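Local coordinates for protein phosphoribosylaminoimidazole-succinocarboxamide synthase (Pyrococcus horikoshii, PDB 3U55) that catalyses the ATP-dependent joining of L-aspartate to the carboxylate of carboxyaminoimidazole ribonucleotide, giving SAICAR in de novo purine biosynthesis, at residues A[50-55]-A[226-231]; A[54-59]-A[158-163]; A[90-95]-A[152-157]; A[193-198]-A[208-213]. All coordinates share one frame; numbering follows the deposited sequence. Where two conformers were deposited one is given.

Contact 1 of 4, residues A[50-55]-A[226-231]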
# COMPACT_ATOMS: atom_id res chain seq x y z
N ALA A 50 6.17 26.04 -14.88
CA ALA A 50 5.57 27.15 -14.14
C ALA A 50 4.26 27.62 -14.80
O ALA A 50 3.23 27.73 -14.12
CB ALA A 50 6.55 28.31 -14.02
N GLN A 51 4.32 27.86 -16.11
CA GLN A 51 3.17 28.34 -16.88
C GLN A 51 2.01 27.35 -16.87
O GLN A 51 0.85 27.73 -16.67
CB GLN A 51 3.57 28.65 -18.33
CG GLN A 51 4.54 29.82 -18.49
CD GLN A 51 3.97 31.14 -18.02
OE1 GLN A 51 2.89 31.55 -18.43
NE2 GLN A 51 4.71 31.82 -17.16
N LEU A 52 2.34 26.08 -17.07
CA LEU A 52 1.32 25.03 -17.06
C LEU A 52 0.70 24.82 -15.68
O LEU A 52 -0.51 24.58 -15.56
CB LEU A 52 1.89 23.72 -17.63
CG LEU A 52 2.16 23.77 -19.14
CD1 LEU A 52 3.05 22.62 -19.57
CD2 LEU A 52 0.86 23.79 -19.95
N SER A 53 1.51 24.95 -14.63
CA SER A 53 0.99 24.87 -13.26
C SER A 53 -0.04 25.97 -13.02
O SER A 53 -1.13 25.71 -12.50
CB SER A 53 2.12 24.97 -12.23
OG SER A 53 2.89 23.79 -12.19
N VAL A 54 0.30 27.19 -13.41
CA VAL A 54 -0.60 28.34 -13.30
C VAL A 54 -1.92 28.06 -14.01
O VAL A 54 -3.00 28.26 -13.44
CB VAL A 54 0.06 29.64 -13.82
CG1 VAL A 54 -0.95 30.77 -13.92
CG2 VAL A 54 1.19 30.05 -12.91
N ILE A 55 -1.84 27.60 -15.26
CA ILE A 55 -3.03 27.26 -16.03
C ILE A 55 -3.92 26.25 -15.28
O ILE A 55 -5.12 26.47 -15.13
CB ILE A 55 -2.67 26.73 -17.44
CG1 ILE A 55 -2.12 27.87 -18.31
CG2 ILE A 55 -3.89 26.10 -18.10
CD1 ILE A 55 -1.30 27.40 -19.50
N GLU A 226 4.72 21.05 -26.92
CA GLU A 226 3.54 20.53 -27.61
C GLU A 226 2.33 20.56 -26.68
O GLU A 226 1.25 21.01 -27.08
CB GLU A 226 3.80 19.10 -28.11
CG GLU A 226 3.46 18.88 -29.58
CD GLU A 226 2.06 18.32 -29.79
OE1 GLU A 226 1.18 19.07 -30.27
OE2 GLU A 226 1.86 17.12 -29.50
N ILE A 227 2.52 20.11 -25.44
CA ILE A 227 1.51 20.22 -24.39
C ILE A 227 1.07 21.67 -24.21
O ILE A 227 -0.13 21.97 -24.23
CB ILE A 227 2.01 19.63 -23.04
CG1 ILE A 227 2.10 18.11 -23.10
CG2 ILE A 227 1.11 20.07 -21.87
CD1 ILE A 227 0.75 17.38 -23.19
N TYR A 228 2.04 22.56 -24.05
CA TYR A 228 1.77 23.97 -23.84
C TYR A 228 0.97 24.56 -25.01
O TYR A 228 0.00 25.29 -24.80
CB TYR A 228 3.07 24.76 -23.61
CG TYR A 228 2.86 26.25 -23.42
CD1 TYR A 228 2.79 27.11 -24.52
CD2 TYR A 228 2.74 26.80 -22.15
CE1 TYR A 228 2.59 28.48 -24.36
CE2 TYR A 228 2.54 28.18 -21.97
CZ TYR A 228 2.47 29.01 -23.09
OH TYR A 228 2.28 30.36 -22.94
N GLU A 229 1.39 24.23 -26.23
CA GLU A 229 0.74 24.74 -27.45
C GLU A 229 -0.69 24.24 -27.59
O GLU A 229 -1.58 25.01 -27.93
CB GLU A 229 1.55 24.35 -28.69
CG GLU A 229 2.84 25.14 -28.86
CD GLU A 229 3.71 24.63 -30.00
OE1 GLU A 229 3.16 24.14 -31.01
OE2 GLU A 229 4.95 24.71 -29.87
N ARG A 230 -0.90 22.96 -27.32
CA ARG A 230 -2.24 22.37 -27.37
C ARG A 230 -3.19 22.97 -26.36
O ARG A 230 -4.38 23.15 -26.65
CB ARG A 230 -2.17 20.86 -27.16
CG ARG A 230 -1.69 20.11 -28.37
CD ARG A 230 -2.26 18.73 -28.37
NE ARG A 230 -1.30 17.78 -28.92
CZ ARG A 230 -1.55 16.50 -29.13
NH1 ARG A 230 -2.75 16.00 -28.85
NH2 ARG A 230 -0.60 15.72 -29.63
N ILE A 231 -2.67 23.29 -25.17
CA ILE A 231 -3.47 23.86 -24.10
C ILE A 231 -3.76 25.35 -24.35
O ILE A 231 -4.91 25.78 -24.26
CB ILE A 231 -2.82 23.63 -22.71
CG1 ILE A 231 -2.95 22.15 -22.32
CG2 ILE A 231 -3.44 24.53 -21.64
CD1 ILE A 231 -2.10 21.73 -21.13
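Leu52 of helix 45-62 reaches across to helix 220-232 and touches three of its residues with its two methyl groups. The contact is apolar, with no hydrogen bond joining the segments. CD1 of Leu52 meets CG2 of Ile227 at 3.9 Å, the two side chains crossing at about a right angle. CD2 of Leu52 lies 3.8 Å from CD1 of Ile231 and also rests against the backbone at CA of Tyr228. One turn further along, Ile55 CG2 approaches Ile231 CG2 at 3.9 Å. In both isoleucines CG2 stands anti to the backbone N, and it is these short branches that meet. Ile231 was modelled in two conformers, and this account follows one of them.

The aromatic contribution comes from Tyr228. Its CG is anti to the backbone N (chi1 179°), and the ring lies beside the first helix with CE2 3.8 Å from CB of Gln51, which sits at the ring edge near its plane.

A salt bridge lies within helix 220-232 and takes no part in the contact. There Arg230 grips Glu226 side-on, one turn back: NE bonds to OE1 at 3.1 Å and NH2 to OE2 at 2.8 Å, the latter on the syn lone pair. Arg230 NH1 has a second acid partner in Asp201.

The short axes pass 10.8 Å apart at 37°, a plain helix-helix packing of segments 171 residues apart in sequence. Trp47 and Leu48 of the first helix also meet Tyr228, Pro194 covers Leu52 from a loop, Phe27 of strand 22-27 backs Ala50 and Ser53, and Tyr163 of helix 143-165 touches both Ile55 and Ile231.

Contact 2 of 4, residues A[54-59]-A[158-163]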
# COMPACT_ATOMS: atom_id res chain seq x y z
N VAL A 54 0.30 27.19 -13.41
CA VAL A 54 -0.60 28.34 -13.30
C VAL A 54 -1.92 28.06 -14.01
O VAL A 54 -3.00 28.26 -13.44
CB VAL A 54 0.06 29.64 -13.82
CG1 VAL A 54 -0.95 30.77 -13.92
CG2 VAL A 54 1.19 30.05 -12.91
N ILE A 55 -1.84 27.60 -15.26
CA ILE A 55 -3.03 27.26 -16.03
C ILE A 55 -3.92 26.25 -15.28
O ILE A 55 -5.12 26.47 -15.13
CB ILE A 55 -2.67 26.73 -17.44
CG1 ILE A 55 -2.12 27.87 -18.31
CG2 ILE A 55 -3.89 26.10 -18.10
CD1 ILE A 55 -1.30 27.40 -19.50
N PHE A 56 -3.31 25.16 -14.82
CA PHE A 56 -4.06 24.12 -14.12
C PHE A 56 -4.63 24.59 -12.78
O PHE A 56 -5.78 24.31 -12.48
CB PHE A 56 -3.24 22.84 -13.95
CG PHE A 56 -2.94 22.12 -15.25
CD1 PHE A 56 -3.96 21.78 -16.13
CD2 PHE A 56 -1.63 21.76 -15.57
CE1 PHE A 56 -3.68 21.09 -17.32
CE2 PHE A 56 -1.34 21.08 -16.75
CZ PHE A 56 -2.37 20.75 -17.63
N PHE A 57 -3.82 25.31 -11.99
CA PHE A 57 -4.31 25.86 -10.71
C PHE A 57 -5.52 26.77 -10.90
O PHE A 57 -6.49 26.68 -10.14
CB PHE A 57 -3.22 26.64 -9.95
CG PHE A 57 -2.15 25.77 -9.32
CD1 PHE A 57 -2.47 24.56 -8.71
CD2 PHE A 57 -0.83 26.20 -9.31
CE1 PHE A 57 -1.47 23.78 -8.12
CE2 PHE A 57 0.18 25.42 -8.73
CZ PHE A 57 -0.14 24.21 -8.13
N LYS A 58 -5.45 27.65 -11.89
CA LYS A 58 -6.55 28.57 -12.17
C LYS A 58 -7.82 27.82 -12.56
O LYS A 58 -8.91 28.14 -12.08
CB LYS A 58 -6.16 29.58 -13.26
CG LYS A 58 -5.26 30.70 -12.75
CD LYS A 58 -4.76 31.56 -13.90
CE LYS A 58 -4.04 32.81 -13.39
NZ LYS A 58 -3.40 33.57 -14.50
N LEU A 59 -7.67 26.80 -13.41
CA LEU A 59 -8.80 25.95 -13.81
C LEU A 59 -9.45 25.25 -12.60
O LEU A 59 -10.68 25.25 -12.46
CB LEU A 59 -8.36 24.92 -14.86
CG LEU A 59 -9.33 23.80 -15.25
CD1 LEU A 59 -10.47 24.31 -16.13
CD2 LEU A 59 -8.56 22.69 -15.98
N GLU A 158 -11.24 14.32 -12.35
CA GLU A 158 -12.35 14.53 -13.30
C GLU A 158 -12.19 15.81 -14.11
O GLU A 158 -12.32 15.79 -15.34
CB GLU A 158 -13.71 14.52 -12.57
CG GLU A 158 -14.11 13.15 -12.02
CD GLU A 158 -14.14 12.06 -13.08
OE1 GLU A 158 -13.36 11.08 -12.97
OE2 GLU A 158 -14.94 12.17 -14.04
N ILE A 159 -11.88 16.91 -13.43
CA ILE A 159 -11.69 18.22 -14.06
C ILE A 159 -10.56 18.21 -15.08
O ILE A 159 -10.74 18.66 -16.22
CB ILE A 159 -11.42 19.34 -13.02
CG1 ILE A 159 -12.60 19.46 -12.04
CG2 ILE A 159 -11.14 20.68 -13.72
CD1 ILE A 159 -12.19 19.92 -10.64
N LEU A 160 -9.39 17.71 -14.67
CA LEU A 160 -8.22 17.68 -15.55
C LEU A 160 -8.41 16.75 -16.74
O LEU A 160 -8.11 17.13 -17.87
CB LEU A 160 -6.95 17.31 -14.78
CG LEU A 160 -6.49 18.25 -13.66
CD1 LEU A 160 -5.22 17.69 -13.03
CD2 LEU A 160 -6.25 19.68 -14.16
N LYS A 161 -8.92 15.54 -16.48
CA LYS A 161 -9.11 14.56 -17.54
C LYS A 161 -10.11 15.06 -18.59
O LYS A 161 -9.85 14.92 -19.78
CB LYS A 161 -9.47 13.17 -16.99
CG LYS A 161 -10.94 12.95 -16.61
CD LYS A 161 -11.08 11.84 -15.56
CE LYS A 161 -10.59 10.50 -16.07
NZ LYS A 161 -11.65 9.78 -16.83
N ASP A 162 -11.21 15.67 -18.14
CA ASP A 162 -12.21 16.24 -19.06
C ASP A 162 -11.63 17.37 -19.90
O ASP A 162 -11.79 17.40 -21.13
CB ASP A 162 -13.43 16.76 -18.29
CG ASP A 162 -14.30 15.65 -17.72
OD1 ASP A 162 -14.15 14.47 -18.12
OD2 ASP A 162 -15.15 15.96 -16.85
N TYR A 163 -10.94 18.30 -19.23
CA TYR A 163 -10.31 19.45 -19.87
C TYR A 163 -9.27 19.04 -20.90
O TYR A 163 -9.20 19.61 -22.00
CB TYR A 163 -9.68 20.34 -18.78
CG TYR A 163 -8.88 21.52 -19.28
CD1 TYR A 163 -9.51 22.73 -19.58
CD2 TYR A 163 -7.50 21.44 -19.43
CE1 TYR A 163 -8.78 23.83 -20.02
CE2 TYR A 163 -6.76 22.53 -19.87
CZ TYR A 163 -7.40 23.72 -20.17
OH TYR A 163 -6.67 24.79 -20.60
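Leu59 lays a methyl group on the ring of Tyr163, a CH-pi contact within a helix-helix packing that joins helix 45-62 to helix 143-165 in the SAICAR synthetase fold. The short axes pass 11.0 Å apart at 118°, so the two segments run steeply across one another.

The tyrosine ring offers a face to the leucine. CD2 of Leu59 stands 3.8 Å from the ring centroid and 21° off the normal, displaced toward the CG side of the rim. In Tyr163 chi1 of 175° sets CG anti to the backbone N, and the ring beyond it meets Leu59 CD2. The two side chains slant across each other, and CD1 of the leucine also comes close to the ring at CD1 of Tyr163. At the far end of the ring, OH of Tyr163 meets CG2 of Ile55 at 4.0 Å, the side chains crossing at roughly a right angle.

Leu59 and Ile159 instead slide past one another in opposite directions, with Leu59 CG 3.9 Å from Ile159 CG2. CD2 of Leu59 touches both that branch and the tyrosine ring.

Phe56 and Leu160 form the more deeply buried part, again set about perpendicular. Leu171 of strand 169-180 also packs on Leu160, and Ile231 of helix 220-232 touches both Phe56 and Tyr163. No hydrogen bond ties the two segments, so the joint rests on shape and apolar cover. The phenylalanine ring makes its nearest approach through CD1, which lies 3.7 Å from CD2 of Leu160.

Contact 3 of 4, residues A[90-95]-A[152-157]. With SO4 (sulfate ion), chain B.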
# COMPACT_ATOMS: atom_id res chain seq x y z
N VAL A 90 0.17 11.90 -3.45
CA VAL A 90 -1.12 11.28 -3.75
C VAL A 90 -1.18 11.08 -5.25
O VAL A 90 -1.16 12.04 -6.02
CB VAL A 90 -2.30 12.15 -3.26
CG1 VAL A 90 -3.65 11.46 -3.53
CG2 VAL A 90 -2.15 12.44 -1.77
N VAL A 91 -1.24 9.82 -5.67
CA VAL A 91 -1.21 9.49 -7.09
C VAL A 91 -2.58 8.99 -7.56
O VAL A 91 -3.12 8.04 -6.99
CB VAL A 91 -0.10 8.45 -7.39
CG1 VAL A 91 -0.07 8.11 -8.86
CG2 VAL A 91 1.28 8.96 -6.90
N VAL A 92 -3.14 9.63 -8.59
CA VAL A 92 -4.39 9.18 -9.19
C VAL A 92 -4.07 8.58 -10.56
O VAL A 92 -3.34 9.18 -11.33
CB VAL A 92 -5.43 10.33 -9.34
CG1 VAL A 92 -6.76 9.80 -9.90
CG2 VAL A 92 -5.70 10.99 -8.01
N ARG A 93 -4.62 7.40 -10.85
CA ARG A 93 -4.28 6.68 -12.08
C ARG A 93 -5.56 6.25 -12.83
O ARG A 93 -6.45 5.62 -12.25
CB ARG A 93 -3.37 5.47 -11.78
CG ARG A 93 -2.45 5.66 -10.54
CD ARG A 93 -1.44 4.50 -10.33
NE ARG A 93 -0.35 4.62 -11.28
CZ ARG A 93 0.93 4.82 -11.00
NH1 ARG A 93 1.40 4.88 -9.75
NH2 ARG A 93 1.77 4.94 -12.01
N ASN A 94 -5.62 6.62 -14.11
CA ASN A 94 -6.73 6.29 -15.00
C ASN A 94 -6.36 5.18 -15.99
O ASN A 94 -7.22 4.38 -16.41
CB ASN A 94 -7.14 7.52 -15.79
CG ASN A 94 -7.62 8.65 -14.91
OD1 ASN A 94 -8.55 8.48 -14.11
ND2 ASN A 94 -6.99 9.81 -15.04
N VAL A 95 -5.09 5.17 -16.37
CA VAL A 95 -4.55 4.22 -17.33
C VAL A 95 -3.31 3.59 -16.69
O VAL A 95 -2.57 4.28 -15.98
CB VAL A 95 -4.17 4.94 -18.64
CG1 VAL A 95 -3.49 4.00 -19.63
CG2 VAL A 95 -5.40 5.58 -19.28
N ILE A 152 -10.84 15.21 -2.89
CA ILE A 152 -10.26 16.31 -3.66
C ILE A 152 -9.51 15.77 -4.88
O ILE A 152 -9.74 16.21 -6.01
CB ILE A 152 -9.31 17.20 -2.80
CG1 ILE A 152 -10.08 17.92 -1.68
CG2 ILE A 152 -8.62 18.24 -3.68
CD1 ILE A 152 -9.17 18.48 -0.56
N ALA A 153 -8.63 14.79 -4.66
CA ALA A 153 -7.83 14.21 -5.74
C ALA A 153 -8.70 13.63 -6.86
O ALA A 153 -8.39 13.82 -8.04
CB ALA A 153 -6.89 13.13 -5.19
N LEU A 154 -9.77 12.94 -6.48
CA LEU A 154 -10.69 12.37 -7.47
C LEU A 154 -11.47 13.43 -8.25
O LEU A 154 -11.72 13.26 -9.44
CB LEU A 154 -11.64 11.35 -6.82
CG LEU A 154 -10.99 10.01 -6.45
CD1 LEU A 154 -11.96 9.17 -5.63
CD2 LEU A 154 -10.52 9.25 -7.69
N LYS A 155 -11.85 14.52 -7.58
CA LYS A 155 -12.50 15.64 -8.27
C LYS A 155 -11.52 16.33 -9.24
O LYS A 155 -11.86 16.57 -10.40
CB LYS A 155 -13.09 16.65 -7.27
CG LYS A 155 -13.70 17.87 -7.94
CD LYS A 155 -14.46 18.76 -6.97
CE LYS A 155 -14.86 20.06 -7.68
NZ LYS A 155 -15.59 20.99 -6.78
N VAL A 156 -10.32 16.62 -8.75
CA VAL A 156 -9.23 17.15 -9.59
C VAL A 156 -9.04 16.28 -10.83
O VAL A 156 -8.94 16.78 -11.96
CB VAL A 156 -7.89 17.24 -8.81
CG1 VAL A 156 -6.71 17.53 -9.75
CG2 VAL A 156 -8.00 18.32 -7.70
N ASN A 157 -9.01 14.96 -10.62
CA ASN A 157 -8.90 14.02 -11.73
C ASN A 157 -9.98 14.26 -12.78
O ASN A 157 -9.65 14.39 -13.95
CB ASN A 157 -8.92 12.58 -11.23
CG ASN A 157 -8.68 11.57 -12.34
OD1 ASN A 157 -7.82 11.75 -13.21
ND2 ASN A 157 -9.45 10.48 -12.32
S SO4 B . 5.14 6.02 -10.88
O1 SO4 B . 4.21 5.27 -11.71
O2 SO4 B . 5.40 7.33 -11.47
O3 SO4 B . 4.54 6.15 -9.55
O4 SO4 B . 6.40 5.30 -10.79
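Asn94 and Asn157 meet tip to tip in a closed pair of amide hydrogen bonds. Asn157 ND2 donates to Asn94 OD1 at 2.8 Å, and Asn94 ND2 returns a bond of 2.8 Å to Asn157 OD1, both bonds nearly straight. The amide planes are only 14° apart, and each donor lies on an in-plane lone pair of the opposite oxygen. Reciprocal bonding of this kind fixes the flip of both amides and holds them flat. Asn94 ND2 also donates to the backbone O of Leu171. A leucine in place of Asn94 would probably leave the amide of Asn157 without its two mates and free to turn, and Leu171 O without this donor.

Asn157 carries its CG anti to the backbone N (chi1 -175°), and CG1 of Val92 packs against that CG at 3.6 Å. CG2 of the same valine lies 3.7 Å from CB of Ala153, which also receives Val90 CG1 at 4.0 Å. With only a methyl at Ala153, the short helix and strand axes come to 9.1 Å.

Arg93 points away from the helix, to the opposite side of the strand, where its guanidinium edge faces a sulfate ion, probably from the crystallisation liquor. Glu118 makes a salt bridge to Arg93 NH1.

Helix 143-165 thus lies against one side of the six-stranded antiparallel sheet, in which strand 84-93 runs between 111-121 and 169-180. Phe174 and Leu171 of the latter flank Asn157, and Tyr134 of the second subunit packs on Leu154.

Contact 4 of 4, residues A[193-198]-A[208-213]. With SO4 (sulfate ion), chain B; SO4 (sulfate ion), chain C.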
# COMPACT_ATOMS: atom_id res chain seq x y z
N SER A 193 2.19 19.64 -13.72
CA SER A 193 2.98 19.84 -14.93
C SER A 193 3.30 18.51 -15.60
O SER A 193 3.02 17.44 -15.04
CB SER A 193 4.29 20.55 -14.57
OG SER A 193 5.18 19.65 -13.93
N PRO A 194 3.92 18.55 -16.80
CA PRO A 194 4.37 17.32 -17.44
C PRO A 194 5.45 16.57 -16.64
O PRO A 194 5.78 15.43 -16.97
CB PRO A 194 4.93 17.81 -18.77
CG PRO A 194 4.21 19.09 -19.04
CD PRO A 194 4.09 19.72 -17.69
N ASP A 195 6.01 17.22 -15.61
CA ASP A 195 6.89 16.55 -14.64
C ASP A 195 6.12 15.63 -13.67
O ASP A 195 6.65 14.60 -13.25
CB ASP A 195 7.68 17.58 -13.82
CG ASP A 195 9.05 17.91 -14.42
OD1 ASP A 195 9.94 18.35 -13.65
OD2 ASP A 195 9.25 17.72 -15.63
N THR A 196 4.90 16.02 -13.32
CA THR A 196 4.13 15.33 -12.29
C THR A 196 2.91 14.55 -12.82
O THR A 196 2.20 13.90 -12.06
CB THR A 196 3.67 16.30 -11.19
OG1 THR A 196 2.90 17.36 -11.76
CG2 THR A 196 4.88 16.88 -10.45
N CYS A 197 2.69 14.62 -14.13
CA CYS A 197 1.56 13.95 -14.77
C CYS A 197 2.08 13.09 -15.91
O CYS A 197 3.11 13.41 -16.50
CB CYS A 197 0.59 14.96 -15.37
SG CYS A 197 -0.09 16.23 -14.28
N ARG A 198 1.37 12.02 -16.21
CA ARG A 198 1.54 11.36 -17.50
C ARG A 198 0.46 11.82 -18.47
O ARG A 198 -0.74 11.73 -18.17
CB ARG A 198 1.58 9.83 -17.36
CG ARG A 198 2.91 9.33 -16.84
CD ARG A 198 2.97 7.81 -16.80
NE ARG A 198 4.28 7.36 -16.31
CZ ARG A 198 4.57 7.15 -15.03
NH1 ARG A 198 3.65 7.32 -14.09
NH2 ARG A 198 5.79 6.75 -14.68
N LEU A 208 3.83 12.75 -23.73
CA LEU A 208 4.13 14.17 -23.79
C LEU A 208 4.38 14.66 -22.37
O LEU A 208 3.68 15.53 -21.86
CB LEU A 208 2.97 14.92 -24.45
CG LEU A 208 2.69 14.61 -25.93
CD1 LEU A 208 1.37 15.24 -26.38
CD2 LEU A 208 3.85 15.09 -26.81
N ASP A 209 5.38 14.06 -21.73
CA ASP A 209 5.65 14.22 -20.31
C ASP A 209 7.07 13.78 -19.96
O ASP A 209 7.88 13.51 -20.85
CB ASP A 209 4.63 13.41 -19.48
CG ASP A 209 4.60 11.94 -19.88
OD1 ASP A 209 3.49 11.36 -19.94
OD2 ASP A 209 5.67 11.36 -20.14
N LYS A 210 7.34 13.69 -18.66
CA LYS A 210 8.66 13.31 -18.16
C LYS A 210 9.16 11.92 -18.62
O LYS A 210 10.36 11.66 -18.57
CB LYS A 210 8.67 13.41 -16.63
CG LYS A 210 10.05 13.52 -16.01
CD LYS A 210 9.92 13.56 -14.50
CE LYS A 210 11.26 13.63 -13.83
NZ LYS A 210 11.14 13.61 -12.34
N ASP A 211 8.25 11.04 -19.05
CA ASP A 211 8.65 9.72 -19.56
C ASP A 211 9.54 9.81 -20.81
O ASP A 211 10.30 8.88 -21.11
CB ASP A 211 7.44 8.82 -19.84
CG ASP A 211 6.92 8.11 -18.59
OD1 ASP A 211 7.63 8.05 -17.56
OD2 ASP A 211 5.79 7.59 -18.64
N VAL A 212 9.43 10.92 -21.53
CA VAL A 212 10.29 11.21 -22.68
C VAL A 212 11.75 11.32 -22.22
O VAL A 212 12.66 10.88 -22.92
CB VAL A 212 9.82 12.49 -23.41
CG1 VAL A 212 10.85 12.99 -24.42
CG2 VAL A 212 8.49 12.22 -24.10
N PHE A 213 11.96 11.90 -21.04
CA PHE A 213 13.28 11.96 -20.40
C PHE A 213 13.65 10.64 -19.72
O PHE A 213 14.77 10.17 -19.89
CB PHE A 213 13.35 13.13 -19.41
CG PHE A 213 14.52 13.07 -18.46
CD1 PHE A 213 15.83 13.15 -18.94
CD2 PHE A 213 14.31 12.95 -17.09
CE1 PHE A 213 16.91 13.10 -18.06
CE2 PHE A 213 15.39 12.91 -16.21
CZ PHE A 213 16.69 12.98 -16.69
S SO4 B . 5.14 6.02 -10.88
O1 SO4 B . 4.21 5.27 -11.71
O2 SO4 B . 5.40 7.33 -11.47
O3 SO4 B . 4.54 6.15 -9.55
O4 SO4 B . 6.40 5.30 -10.79
S SO4 C . 11.13 9.84 -10.88
O1 SO4 C . 11.02 10.88 -11.90
O2 SO4 C . 12.10 10.26 -9.88
O3 SO4 C . 9.82 9.66 -10.25
O4 SO4 C . 11.57 8.59 -11.50
O HOH W 1 12.41 16.54 -12.79
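Arg198 crosses Asp211 at about a right angle, with CD and NE both overlapping OD2. NE donates to OD2 of Asp211 at 2.8 Å, a salt bridge with the acceptor close to the guanidinium plane, though that plane is turned 43° from the carboxylate. The chain is extended from CG to NE; beyond it the guanidinium meets the chain B sulfate, NH1 bonding its O2 at 3.2 Å and also O1. Asp173 is a second acid partner of NH1, and Arg214 binds the other oxygen of Asp211. An alanine in place of Arg198 would probably leave Asp211 OD2 without this charged mate and take these N-H donors from the sulfate and a salt-bridge partner from Asp173.

Asp209 packs against the backbone where the strand starts, with CB 3.3 Å from Cys197 O and OD1 against CA of Arg198. Its CG lies between the backbone N and the carbonyl carbon (chi1 55°), and OD2 accepts from Asp211 N at 2.8 Å, a capping bond at the turn into helix 211-214. OD1 takes the N-H of Phe199.

The loops are also pinned by Lys210 N, which donates to Pro194 O at 2.9 Å. Beside that proline Ser193 OG accepts from Asp195 N, an ST turn. The extended Lys210 side chain runs past Asp195 O; NZ bonds O1 of the chain C sulfate at 2.8 Å and also the backbone O of Thr32.

Two basic side chains thus present N-H groups to separate sulfates, consistent with places where substrate phosphates could bind, though the ions alone do not prove it.

Overall arrangement
Contacts 1 and 2 share Val54 and Ile55 on helix 45-62, and their centres are 10 Å apart; Ile231 bridges them, its CG2 lying 3.4 Å from Tyr163 OH. Contact 2 passes to contact 3 along helix 143-165, with centres 12 Å apart. Contact 4 touches contact 1 where Pro194 CD meets Leu52 CD1 at 3.6 Å. Contacts 3 and 4, centres 16 Å apart, reach the same sheet and converge on one sulfate, which Arg93 and Arg198 bind together; the closeness of these like charges is probably eased by the anion and by the acids Glu118 and Asp173. The helix packing of contacts 1 and 2 lies apart from that anion site.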